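Local coordinates for thylakoid lumenal 15 kDa protein 1, chloroplastic (Arabidopsis thaliana, PDB 3N90) that is of unknown function but folds as a right-handed quadrilateral beta helix of pentapeptide repeats in the thylakoid lumen of the chloroplast, at residues A[1-13]-A[18-31]. The protein carries 2 engineered substitutions. Numbering follows the deposited sequence.
With SO4 (sulfate ion), chain B.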
loop_
_atom_site.group_PDB
_atom_site.type_symbol
_atom_site.label_atom_id
_atom_site.label_comp_id
_atom_site.label_asym_id
_atom_site.label_seq_id
_atom_site.Cartn_x
_atom_site.Cartn_y
_atom_site.Cartn_z
ATOM N N ALA A 1 14.483 12.917 -2.761
ATOM C CA ALA A 1 13.395 13.944 -2.632
ATOM C C ALA A 1 12.888 14.288 -4.020
ATOM O O ALA A 1 13.450 15.170 -4.711
ATOM C CB ALA A 1 13.894 15.191 -1.897
ATOM N N PHE A 2 11.840 13.572 -4.430
ATOM C CA PHE A 2 11.351 13.652 -5.792
ATOM C C PHE A 2 10.989 15.087 -6.151
ATOM O O PHE A 2 10.151 15.707 -5.472
ATOM C CB PHE A 2 10.174 12.704 -6.044
ATOM C CG PHE A 2 9.632 12.789 -7.442
ATOM C CD1 PHE A 2 10.385 12.347 -8.533
ATOM C CD2 PHE A 2 8.383 13.349 -7.684
ATOM C CE1 PHE A 2 9.887 12.473 -9.826
ATOM C CE2 PHE A 2 7.867 13.452 -8.973
ATOM C CZ PHE A 2 8.624 13.011 -10.047
ATOM N N LYS A 3 11.634 15.607 -7.206
ATOM C CA LYS A 3 11.444 17.004 -7.657
ATOM C C LYS A 3 11.608 18.021 -6.522
ATOM O O LYS A 3 10.874 19.021 -6.465
ATOM C CB LYS A 3 10.074 17.200 -8.329
ATOM C CG LYS A 3 9.942 16.603 -9.717
ATOM C CD LYS A 3 8.597 16.999 -10.349
ATOM C CE LYS A 3 8.331 16.246 -11.659
ATOM N NZ LYS A 3 9.414 16.395 -12.693
ATOM N N GLY A 4 12.545 17.750 -5.613
ATOM C CA GLY A 4 12.801 18.626 -4.460
ATOM C C GLY A 4 11.804 18.589 -3.302
ATOM O O GLY A 4 12.010 19.266 -2.294
ATOM N N GLY A 5 10.717 17.835 -3.434
ATOM C CA GLY A 5 9.768 17.693 -2.328
ATOM C C GLY A 5 8.278 17.986 -2.493
ATOM O O GLY A 5 7.456 17.348 -1.837
ATOM N N GLY A 6 7.882 18.949 -3.312
ATOM C CA GLY A 6 6.429 19.253 -3.361
ATOM C C GLY A 6 5.849 19.888 -2.089
ATOM O O GLY A 6 6.607 20.185 -1.159
ATOM N N PRO A 7 4.502 20.013 -1.981
ATOM C CA PRO A 7 3.390 19.207 -2.526
ATOM C C PRO A 7 3.381 19.052 -4.032
ATOM O O PRO A 7 3.942 19.883 -4.766
ATOM C CB PRO A 7 2.136 19.985 -2.087
ATOM C CG PRO A 7 2.618 21.396 -1.936
ATOM C CD PRO A 7 3.979 21.218 -1.305
ATOM N N TYR A 8 2.747 17.974 -4.475
ATOM C CA TYR A 8 2.700 17.637 -5.875
ATOM C C TYR A 8 1.284 17.784 -6.385
ATOM O O TYR A 8 0.340 17.166 -5.840
ATOM C CB TYR A 8 3.199 16.199 -6.118
ATOM C CG TYR A 8 4.552 15.879 -5.519
ATOM C CD1 TYR A 8 5.719 16.269 -6.164
ATOM C CD2 TYR A 8 4.665 15.184 -4.317
ATOM C CE1 TYR A 8 6.967 15.981 -5.631
ATOM C CE2 TYR A 8 5.904 14.883 -3.778
ATOM C CZ TYR A 8 7.062 15.295 -4.444
ATOM O OH TYR A 8 8.310 15.011 -3.924
ATOM N N GLY A 9 1.126 18.563 -7.454
ATOM C CA GLY A 9 -0.147 18.618 -8.168
ATOM C C GLY A 9 -0.541 17.223 -8.633
ATOM O O GLY A 9 0.324 16.377 -8.837
ATOM N N GLN A 10 -1.832 16.976 -8.819
ATOM C CA GLN A 10 -2.295 15.623 -9.183
ATOM C C GLN A 10 -1.756 15.216 -10.561
ATOM O O GLN A 10 -1.500 14.028 -10.814
ATOM C CB GLN A 10 -3.812 15.538 -9.139
ATOM C CG GLN A 10 -4.429 15.799 -7.744
ATOM C CD GLN A 10 -4.103 14.719 -6.718
ATOM O OE1 GLN A 10 -3.058 14.063 -6.783
ATOM N NE2 GLN A 10 -5.021 14.510 -5.779
ATOM N N GLY A 11 -1.535 16.214 -11.426
ATOM C CA GLY A 11 -1.024 15.939 -12.796
ATOM C C GLY A 11 0.396 15.408 -12.829
ATOM O O GLY A 11 0.849 14.832 -13.841
ATOM N N VAL A 12 1.098 15.584 -11.714
ATOM C CA VAL A 12 2.466 15.177 -11.573
ATOM C C VAL A 12 2.537 13.664 -11.321
ATOM O O VAL A 12 3.490 13.002 -11.726
ATOM C CB VAL A 12 3.140 15.934 -10.405
ATOM C CG1 VAL A 12 4.486 15.336 -10.051
ATOM C CG2 VAL A 12 3.215 17.446 -10.690
ATOM N N THR A 13 1.505 13.131 -10.663
ATOM C CA THR A 13 1.541 11.761 -10.191
ATOM C C THR A 13 0.586 10.819 -10.946
ATOM O O THR A 13 0.774 9.590 -10.932
ATOM C CB THR A 13 1.297 11.720 -8.662
ATOM O OG1 THR A 13 0.054 12.359 -8.368
ATOM C CG2 THR A 13 2.440 12.439 -7.899
ATOM N N LEU A 18 6.788 6.658 -12.857
ATOM C CA LEU A 18 7.504 7.118 -11.696
ATOM C C LEU A 18 8.301 5.974 -11.091
ATOM O O LEU A 18 8.561 5.937 -9.886
ATOM C CB LEU A 18 6.504 7.688 -10.656
ATOM C CG LEU A 18 5.716 8.915 -11.123
ATOM C CD1 LEU A 18 4.705 9.326 -10.038
ATOM C CD2 LEU A 18 6.649 10.068 -11.450
ATOM N N SER A 19 8.737 5.040 -11.932
ATOM C CA SER A 19 9.564 3.952 -11.427
ATOM C C SER A 19 10.818 4.530 -10.723
ATOM O O SER A 19 11.402 5.529 -11.187
ATOM C CB SER A 19 10.013 3.007 -12.537
ATOM O OG SER A 19 8.961 2.617 -13.392
ATOM N N GLY A 20 11.177 3.917 -9.598
ATOM C CA GLY A 20 12.398 4.217 -8.865
ATOM C C GLY A 20 12.407 5.585 -8.218
ATOM O O GLY A 20 13.465 6.027 -7.758
ATOM N N LYS A 21 11.253 6.262 -8.156
ATOM C CA LYS A 21 11.224 7.606 -7.592
ATOM C C LYS A 21 11.126 7.580 -6.069
ATOM O O LYS A 21 10.546 6.640 -5.474
ATOM C CB LYS A 21 10.145 8.488 -8.216
ATOM C CG LYS A 21 10.238 8.671 -9.745
ATOM C CD LYS A 21 11.643 9.067 -10.185
ATOM C CE LYS A 21 11.659 9.808 -11.509
ATOM N NZ LYS A 21 12.965 10.559 -11.610
ATOM N N ASP A 22 11.726 8.588 -5.433
ATOM C CA ASP A 22 11.788 8.598 -3.973
ATOM C C ASP A 22 10.781 9.560 -3.360
ATOM O O ASP A 22 10.924 10.773 -3.431
ATOM C CB ASP A 22 13.232 8.855 -3.478
ATOM C CG ASP A 22 13.405 8.591 -1.985
ATOM O OD1 ASP A 22 12.402 8.607 -1.236
ATOM O OD2 ASP A 22 14.565 8.364 -1.548
ATOM N N PHE A 23 9.718 8.988 -2.786
ATOM C CA PHE A 23 8.696 9.741 -2.098
ATOM C C PHE A 23 8.740 9.508 -0.570
ATOM O O PHE A 23 7.779 9.820 0.123
ATOM C CB PHE A 23 7.314 9.309 -2.600
ATOM C CG PHE A 23 7.000 9.732 -4.018
ATOM C CD1 PHE A 23 6.547 11.030 -4.291
ATOM C CD2 PHE A 23 7.173 8.841 -5.090
ATOM C CE1 PHE A 23 6.238 11.441 -5.623
ATOM C CE2 PHE A 23 6.894 9.243 -6.406
ATOM C CZ PHE A 23 6.401 10.544 -6.666
ATOM N N SER A 24 9.840 8.963 -0.068
ATOM C CA SER A 24 9.909 8.533 1.341
ATOM C C SER A 24 9.647 9.714 2.283
ATOM O O SER A 24 10.141 10.824 2.056
ATOM C CB SER A 24 11.256 7.865 1.633
ATOM O OG SER A 24 12.302 8.753 1.282
ATOM N N GLY A 25 8.822 9.486 3.298
ATOM C CA GLY A 25 8.475 10.508 4.317
ATOM C C GLY A 25 7.599 11.679 3.891
ATOM O O GLY A 25 7.312 12.598 4.699
ATOM N N GLN A 26 7.153 11.679 2.645
ATOM C CA GLN A 26 6.427 12.819 2.126
ATOM C C GLN A 26 4.965 12.791 2.472
ATOM O O GLN A 26 4.380 11.715 2.664
ATOM C CB GLN A 26 6.628 12.917 0.635
ATOM C CG GLN A 26 8.117 12.993 0.316
ATOM C CD GLN A 26 8.374 13.437 -1.066
ATOM O OE1 GLN A 26 9.519 13.462 -1.520
ATOM N NE2 GLN A 26 7.319 13.787 -1.767
ATOM N N THR A 27 4.372 13.985 2.547
ATOM C CA THR A 27 2.953 14.124 2.761
ATOM C C THR A 27 2.265 14.049 1.428
ATOM O O THR A 27 2.412 14.948 0.579
ATOM C CB THR A 27 2.619 15.444 3.469
ATOM O OG1 THR A 27 3.354 15.488 4.677
ATOM C CG2 THR A 27 1.149 15.521 3.804
ATOM N N LEU A 28 1.537 12.939 1.227
ATOM C CA LEU A 28 0.839 12.656 -0.015
ATOM C C LEU A 28 -0.632 12.262 0.224
ATOM O O LEU A 28 -1.157 11.335 -0.389
ATOM C CB LEU A 28 1.567 11.547 -0.793
ATOM C CG LEU A 28 3.057 11.846 -1.051
ATOM C CD1 LEU A 28 3.814 10.570 -1.308
ATOM C CD2 LEU A 28 3.180 12.808 -2.193
ATOM N N ILE A 29 -1.290 13.004 1.100
ATOM C CA ILE A 29 -2.672 12.722 1.434
ATOM C C ILE A 29 -3.525 12.855 0.187
ATOM O O ILE A 29 -3.511 13.888 -0.480
ATOM C CB ILE A 29 -3.120 13.675 2.557
ATOM C CG1 ILE A 29 -2.341 13.347 3.849
ATOM C CG2 ILE A 29 -4.641 13.662 2.694
ATOM C CD1 ILE A 29 -2.618 14.327 5.044
ATOM N N ARG A 30 -4.263 11.799 -0.157
ATOM C CA ARG A 30 -5.151 11.824 -1.310
ATOM C C ARG A 30 -4.451 12.143 -2.653
ATOM O O ARG A 30 -5.093 12.540 -3.596
ATOM C CB ARG A 30 -6.356 12.755 -1.061
ATOM C CG ARG A 30 -7.254 12.176 0.068
ATOM C CD ARG A 30 -8.294 13.206 0.467
ATOM N NE ARG A 30 -9.243 12.676 1.453
ATOM C CZ ARG A 30 -9.838 13.400 2.390
ATOM N NH1 ARG A 30 -9.538 14.689 2.529
ATOM N NH2 ARG A 30 -10.717 12.821 3.212
ATOM N N GLN A 31 -3.149 11.878 -2.690
ATOM C CA GLN A 31 -2.390 11.928 -3.944
ATOM C C GLN A 31 -2.967 10.913 -4.948
ATOM O O GLN A 31 -3.322 9.760 -4.579
ATOM C CB GLN A 31 -0.930 11.624 -3.682
ATOM C CG GLN A 31 -0.016 12.165 -4.798
ATOM C CD GLN A 31 -0.002 13.683 -4.876
ATOM O OE1 GLN A 31 -0.054 14.371 -3.834
ATOM N NE2 GLN A 31 0.080 14.226 -6.108
HETATM S S SO4 B . -3.642 19.606 -5.952
HETATM O O1 SO4 B . -3.794 19.354 -7.386
HETATM O O2 SO4 B . -3.794 21.029 -5.642
HETATM O O3 SO4 B . -2.264 19.247 -5.560
HETATM O O4 SO4 B . -4.613 18.847 -5.199
HETATM O O HOH W 1 1.565 16.150 -2.560
#
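Phe2 and Tyr8 lay their rings against Phe23, a worked example of an aromatic cluster joining two segments of a solenoid. The tight part is this cluster. Phe23 turns its edge to one face of Tyr8, with the planes at 78°, while Gly6 CA lies over the opposite face. Phe2 runs alongside Phe23 with its ring tilted, CD2 lying 3.5 Å from Phe23 CE1, and Leu18 CD2 touches Phe2 CZ. The aliphatic chain of Lys21 slants past the same ring, CE 3.6 Å from Phe2 CE1. A single backbone bond joins the segments here, Phe2 N to Asp22 O, 3.1 Å.

Beside the cluster, the amide of Gln31 has its rotation fixed by two bonds, both acceptors lying in its plane: NE2 donates to Tyr8 O at 3.0 Å and, nearly straight, to Thr13 OG1 at 2.9 Å. The bend at chi2 (66°) folds the amide back toward these acceptors, and Thr13 OG1 also bonds Asp32 O.

On the solvent side, Gln10 still hydrogen-bonds firmly, NE2 to Arg30 O in its amide plane and OE1 to Asp32 N. Looser are a water linking Tyr8 N to Gln31 OE1 and a sulfate, probably from crystallisation, weakly bonded by Gln10 N. Inside, Phe23 meets Phe33 edge-to-face and lies nearly parallel to Phe43, where 1-13 packs against the N-terminal end of the right-handed quadrilateral beta helix.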